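PDB 4Y9J: protein ACDH-11, isoform b from Caenorhabditis elegans, which belongs to the acyl-CoA dehydrogenase family of flavoproteins and binds flavin-adenine dinucleotide as a four-chain assembly. Local coordinates for residues Trp189-Lys194 with Tyr220-Ser225. Residues are numbered along the deposited sequence; the frame is centred on the assembly and turned at random. Where two conformers were deposited one is given.
Sequences WMTEKK and YKWFSS. With FAD (flavin-adenine dinucleotide), chain E.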
loop_
_atom_site.group_PDB
_atom_site.type_symbol
_atom_site.label_atom_id
_atom_site.label_comp_id
_atom_site.label_asym_id
_atom_site.label_seq_id
_atom_site.Cartn_x
_atom_site.Cartn_y
_atom_site.Cartn_z
ATOM N N TRP B 189 -11.630 -28.386 1.446
ATOM C CA TRP B 189 -10.136 -28.369 1.535
ATOM C C TRP B 189 -9.518 -29.685 1.028
ATOM O O TRP B 189 -9.212 -30.604 1.781
ATOM C CB TRP B 189 -9.647 -28.110 2.956
ATOM C CG TRP B 189 -10.174 -26.869 3.635
ATOM C CD1 TRP B 189 -10.776 -25.789 3.074
ATOM C CD2 TRP B 189 -10.125 -26.608 5.037
ATOM N NE1 TRP B 189 -11.121 -24.869 4.051
ATOM C CE2 TRP B 189 -10.751 -25.354 5.259
ATOM C CE3 TRP B 189 -9.638 -27.318 6.126
ATOM C CZ2 TRP B 189 -10.858 -24.801 6.489
ATOM C CZ3 TRP B 189 -9.766 -26.783 7.358
ATOM C CH2 TRP B 189 -10.380 -25.532 7.536
ATOM N N MET B 190 -9.310 -29.747 -0.269
ATOM C CA MET B 190 -8.758 -30.890 -0.945
ATOM C C MET B 190 -7.315 -30.777 -1.383
ATOM O O MET B 190 -6.482 -31.735 -1.200
ATOM C CB MET B 190 -9.600 -31.215 -2.187
ATOM C CG MET B 190 -10.902 -31.867 -1.807
ATOM S SD MET B 190 -12.051 -32.151 -3.197
ATOM C CE MET B 190 -11.105 -33.297 -4.218
ATOM N N THR B 191 -7.023 -29.643 -1.989
ATOM C CA THR B 191 -5.780 -29.399 -2.676
ATOM C C THR B 191 -4.622 -29.287 -1.722
ATOM O O THR B 191 -4.690 -28.547 -0.728
ATOM C CB THR B 191 -5.856 -28.219 -3.594
ATOM O OG1 THR B 191 -6.890 -28.397 -4.550
ATOM C CG2 THR B 191 -4.506 -27.982 -4.284
ATOM N N GLU B 192 -3.559 -30.036 -2.015
ATOM C CA GLU B 192 -2.341 -29.961 -1.215
ATOM C C GLU B 192 -1.126 -29.672 -2.121
ATOM O O GLU B 192 -1.256 -29.708 -3.337
ATOM C CB GLU B 192 -2.180 -31.213 -0.389
ATOM C CG GLU B 192 -3.388 -31.468 0.558
ATOM C CD GLU B 192 -3.120 -32.359 1.718
ATOM O OE1 GLU B 192 -1.947 -32.770 1.970
ATOM O OE2 GLU B 192 -4.130 -32.740 2.398
ATOM N N LYS B 193 0.067 -29.500 -1.550
ATOM C CA LYS B 193 1.194 -29.091 -2.373
ATOM C C LYS B 193 1.540 -30.152 -3.472
ATOM O O LYS B 193 1.889 -29.813 -4.606
ATOM C CB LYS B 193 2.415 -28.772 -1.536
ATOM C CG LYS B 193 2.257 -27.499 -0.692
ATOM C CD LYS B 193 3.474 -27.245 0.200
ATOM C CE LYS B 193 3.408 -28.077 1.461
ATOM N NZ LYS B 193 4.606 -27.984 2.273
ATOM N N LYS B 194 1.464 -31.389 -3.068
ATOM C CA LYS B 194 1.794 -32.517 -3.971
ATOM C C LYS B 194 0.759 -32.781 -5.044
ATOM O O LYS B 194 1.039 -33.441 -6.043
ATOM C CB LYS B 194 2.073 -33.743 -3.204
ATOM C CG LYS B 194 3.518 -33.840 -2.798
ATOM C CD LYS B 194 3.910 -35.266 -2.385
ATOM C CE LYS B 194 3.748 -36.162 -3.585
ATOM N NZ LYS B 194 4.136 -37.586 -3.313
ATOM N N TYR B 220 -1.276 -30.006 5.647
ATOM C CA TYR B 220 -1.105 -28.705 5.090
ATOM C C TYR B 220 -2.070 -28.523 3.916
ATOM O O TYR B 220 -1.958 -29.280 2.937
ATOM C CB TYR B 220 0.336 -28.499 4.627
ATOM C CG TYR B 220 0.695 -27.043 4.367
ATOM C CD1 TYR B 220 0.314 -26.355 3.219
ATOM C CD2 TYR B 220 1.505 -26.389 5.252
ATOM C CE1 TYR B 220 0.698 -25.034 3.011
ATOM C CE2 TYR B 220 1.833 -25.062 5.086
ATOM C CZ TYR B 220 1.477 -24.389 3.971
ATOM O OH TYR B 220 1.843 -23.062 3.879
ATOM N N LYS B 221 -3.029 -27.609 4.011
ATOM C CA LYS B 221 -3.979 -27.384 2.930
ATOM C C LYS B 221 -3.457 -26.212 2.101
ATOM O O LYS B 221 -3.278 -25.100 2.579
ATOM C CB LYS B 221 -5.353 -27.144 3.499
ATOM C CG LYS B 221 -5.852 -28.328 4.280
ATOM C CD LYS B 221 -5.992 -29.598 3.391
ATOM C CE LYS B 221 -6.373 -30.809 4.202
ATOM N NZ LYS B 221 -6.739 -31.931 3.295
ATOM N N TRP B 222 -3.189 -26.472 0.839
ATOM C CA TRP B 222 -2.425 -25.555 -0.012
ATOM C C TRP B 222 -3.252 -24.457 -0.617
ATOM O O TRP B 222 -2.689 -23.407 -0.906
ATOM C CB TRP B 222 -1.716 -26.386 -1.094
ATOM C CG TRP B 222 -0.874 -25.721 -2.108
ATOM C CD1 TRP B 222 -0.898 -26.015 -3.460
ATOM C CD2 TRP B 222 0.244 -24.860 -1.906
ATOM N NE1 TRP B 222 0.050 -25.281 -4.124
ATOM C CE2 TRP B 222 0.795 -24.585 -3.192
ATOM C CE3 TRP B 222 0.873 -24.312 -0.772
ATOM C CZ2 TRP B 222 1.896 -23.745 -3.357
ATOM C CZ3 TRP B 222 1.958 -23.460 -0.941
ATOM C CH2 TRP B 222 2.450 -23.175 -2.228
ATOM N N PHE B 223 -4.534 -24.716 -0.891
ATOM C CA PHE B 223 -5.495 -23.699 -1.305
ATOM C C PHE B 223 -6.747 -23.936 -0.479
ATOM O O PHE B 223 -7.375 -24.998 -0.643
ATOM C CB PHE B 223 -5.960 -23.762 -2.781
ATOM C CG PHE B 223 -4.929 -23.271 -3.788
ATOM C CD1 PHE B 223 -3.774 -24.009 -4.053
ATOM C CD2 PHE B 223 -5.065 -22.028 -4.395
ATOM C CE1 PHE B 223 -2.814 -23.506 -4.982
ATOM C CE2 PHE B 223 -4.101 -21.549 -5.292
ATOM C CZ PHE B 223 -2.992 -22.292 -5.564
ATOM N N SER B 224 -7.119 -22.937 0.331
ATOM C CA SER B 224 -8.391 -23.008 1.119
ATOM C C SER B 224 -9.129 -21.701 0.985
ATOM O O SER B 224 -8.802 -20.721 1.669
ATOM C CB SER B 224 -8.036 -23.250 2.592
ATOM O OG SER B 224 -7.463 -24.492 2.752
ATOM N N SER B 225 -10.057 -21.649 0.059
ATOM C CA SER B 225 -10.858 -20.491 -0.195
ATOM C C SER B 225 -12.004 -20.298 0.806
ATOM O O SER B 225 -12.516 -21.240 1.368
ATOM C CB SER B 225 -11.405 -20.551 -1.620
ATOM O OG SER B 225 -10.374 -20.375 -2.560
HETATM P PA FAD E . -1.853 -29.738 -11.264
HETATM O O1A FAD E . -2.702 -31.009 -11.265
HETATM O O2A FAD E . -0.444 -29.820 -10.652
HETATM O O5B FAD E . -1.541 -29.288 -12.784
HETATM C C5B FAD E . -2.630 -29.047 -13.667
HETATM C C4B FAD E . -2.163 -29.389 -15.054
HETATM O O4B FAD E . -1.797 -30.785 -14.999
HETATM C C3B FAD E . -3.200 -29.190 -16.112
HETATM O O3B FAD E . -2.606 -29.106 -17.462
HETATM C C2B FAD E . -3.849 -30.561 -16.067
HETATM O O2B FAD E . -4.590 -30.839 -17.266
HETATM C C1B FAD E . -2.606 -31.472 -15.930
HETATM N N9A FAD E . -2.967 -32.831 -15.484
HETATM C C8A FAD E . -3.269 -33.223 -14.206
HETATM N N7A FAD E . -3.615 -34.543 -14.201
HETATM C C5A FAD E . -3.484 -35.014 -15.481
HETATM C C6A FAD E . -3.680 -36.301 -16.152
HETATM N N6A FAD E . -4.056 -37.396 -15.432
HETATM N N1A FAD E . -3.453 -36.339 -17.489
HETATM C C2A FAD E . -3.103 -35.254 -18.191
HETATM N N3A FAD E . -2.898 -34.053 -17.649
HETATM C C4A FAD E . -3.071 -33.886 -16.318
HETATM N N1 FAD E . -8.632 -26.268 -3.889
HETATM C C2 FAD E . -9.289 -26.605 -2.739
HETATM O O2 FAD E . -9.299 -27.822 -2.419
HETATM N N3 FAD E . -9.986 -25.782 -2.031
HETATM C C4 FAD E . -10.108 -24.494 -2.253
HETATM O O4 FAD E . -10.756 -23.771 -1.530
HETATM C C4X FAD E . -9.396 -24.015 -3.491
HETATM N N5 FAD E . -9.368 -22.629 -3.721
HETATM C C5X FAD E . -8.645 -22.300 -4.901
HETATM C C6 FAD E . -8.650 -20.907 -5.209
HETATM C C7 FAD E . -7.972 -20.482 -6.401
HETATM C C7M FAD E . -8.050 -19.018 -6.688
HETATM C C8 FAD E . -7.250 -21.466 -7.181
HETATM C C8M FAD E . -6.493 -21.014 -8.441
HETATM C C9 FAD E . -7.237 -22.825 -6.886
HETATM C C9A FAD E . -7.918 -23.276 -5.708
HETATM N N10 FAD E . -7.881 -24.602 -5.378
HETATM C C10 FAD E . -8.608 -24.980 -4.222
HETATM C "C1'" FAD E . -7.097 -25.539 -6.099
HETATM C "C2'" FAD E . -7.592 -26.099 -7.439
HETATM O "O2'" FAD E . -8.599 -27.079 -7.280
HETATM C "C3'" FAD E . -6.396 -26.702 -8.170
HETATM O "O3'" FAD E . -5.564 -25.608 -8.463
HETATM C "C4'" FAD E . -6.830 -27.450 -9.418
HETATM O "O4'" FAD E . -7.667 -28.564 -9.101
HETATM C "C5'" FAD E . -5.615 -27.893 -10.240
HETATM O "O5'" FAD E . -4.747 -28.774 -9.415
HETATM P P FAD E . -3.176 -28.284 -9.183
HETATM O O1P FAD E . -3.207 -26.857 -8.804
HETATM O O2P FAD E . -2.519 -29.317 -8.303
HETATM O O3P FAD E . -2.564 -28.434 -10.694
HETATM O O HOH W 1 -12.710 -22.517 3.973
HETATM O O HOH W 2 -7.135 -27.475 0.588
HETATM O O HOH W 3 -0.309 -32.175 4.028
HETATM O O HOH W 4 0.243 -29.292 1.164
#
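T191 CG2 packs beside F223 CD1 at the flavin of FAD, with F223 against one face and the T191 hydroxyl at the N1 edge, where the loop after strand 186-189 meets strand 214-225 in the beta domain of the acyl-CoA dehydrogenase fold. With T191 OG1 anti to the carbonyl carbon (chi1 -58°), the hydroxyl donates to FAD N1 at 2.8 Å, while CG2 faces the rim of W222. FAD O2 is gripped by two backbone donors, M190 N and T191 N; on the O4/N5 edge, S225 N donates to FAD O4 and S225 OG to FAD N5 at 2.7 Å. On the F223 side of the flavin, the backbones join through W222 N to T191 O, 3.0 Å. The buried K221 bends at chi2 (-62°) and brings NZ to E192 OE2, a 2.9 Å salt bridge on the anti side of the carboxylate, and to W189 O, above the carbonyl plane; T205 also holds OE2. K193 serves two rings: CG lies over the W222 face, 3.5 Å from CE3, and the bend at chi3 carries NZ over the Y220 face, a cation-pi contact 4.6 Å from the centroid. F17 and T14 of the second subunit accept from the same ammonium. S224 CB makes a CH-pi contact over the five-membered ring of W189, whose NE1 donates in the ring plane to a water that donates to S225 O at 2.9 Å.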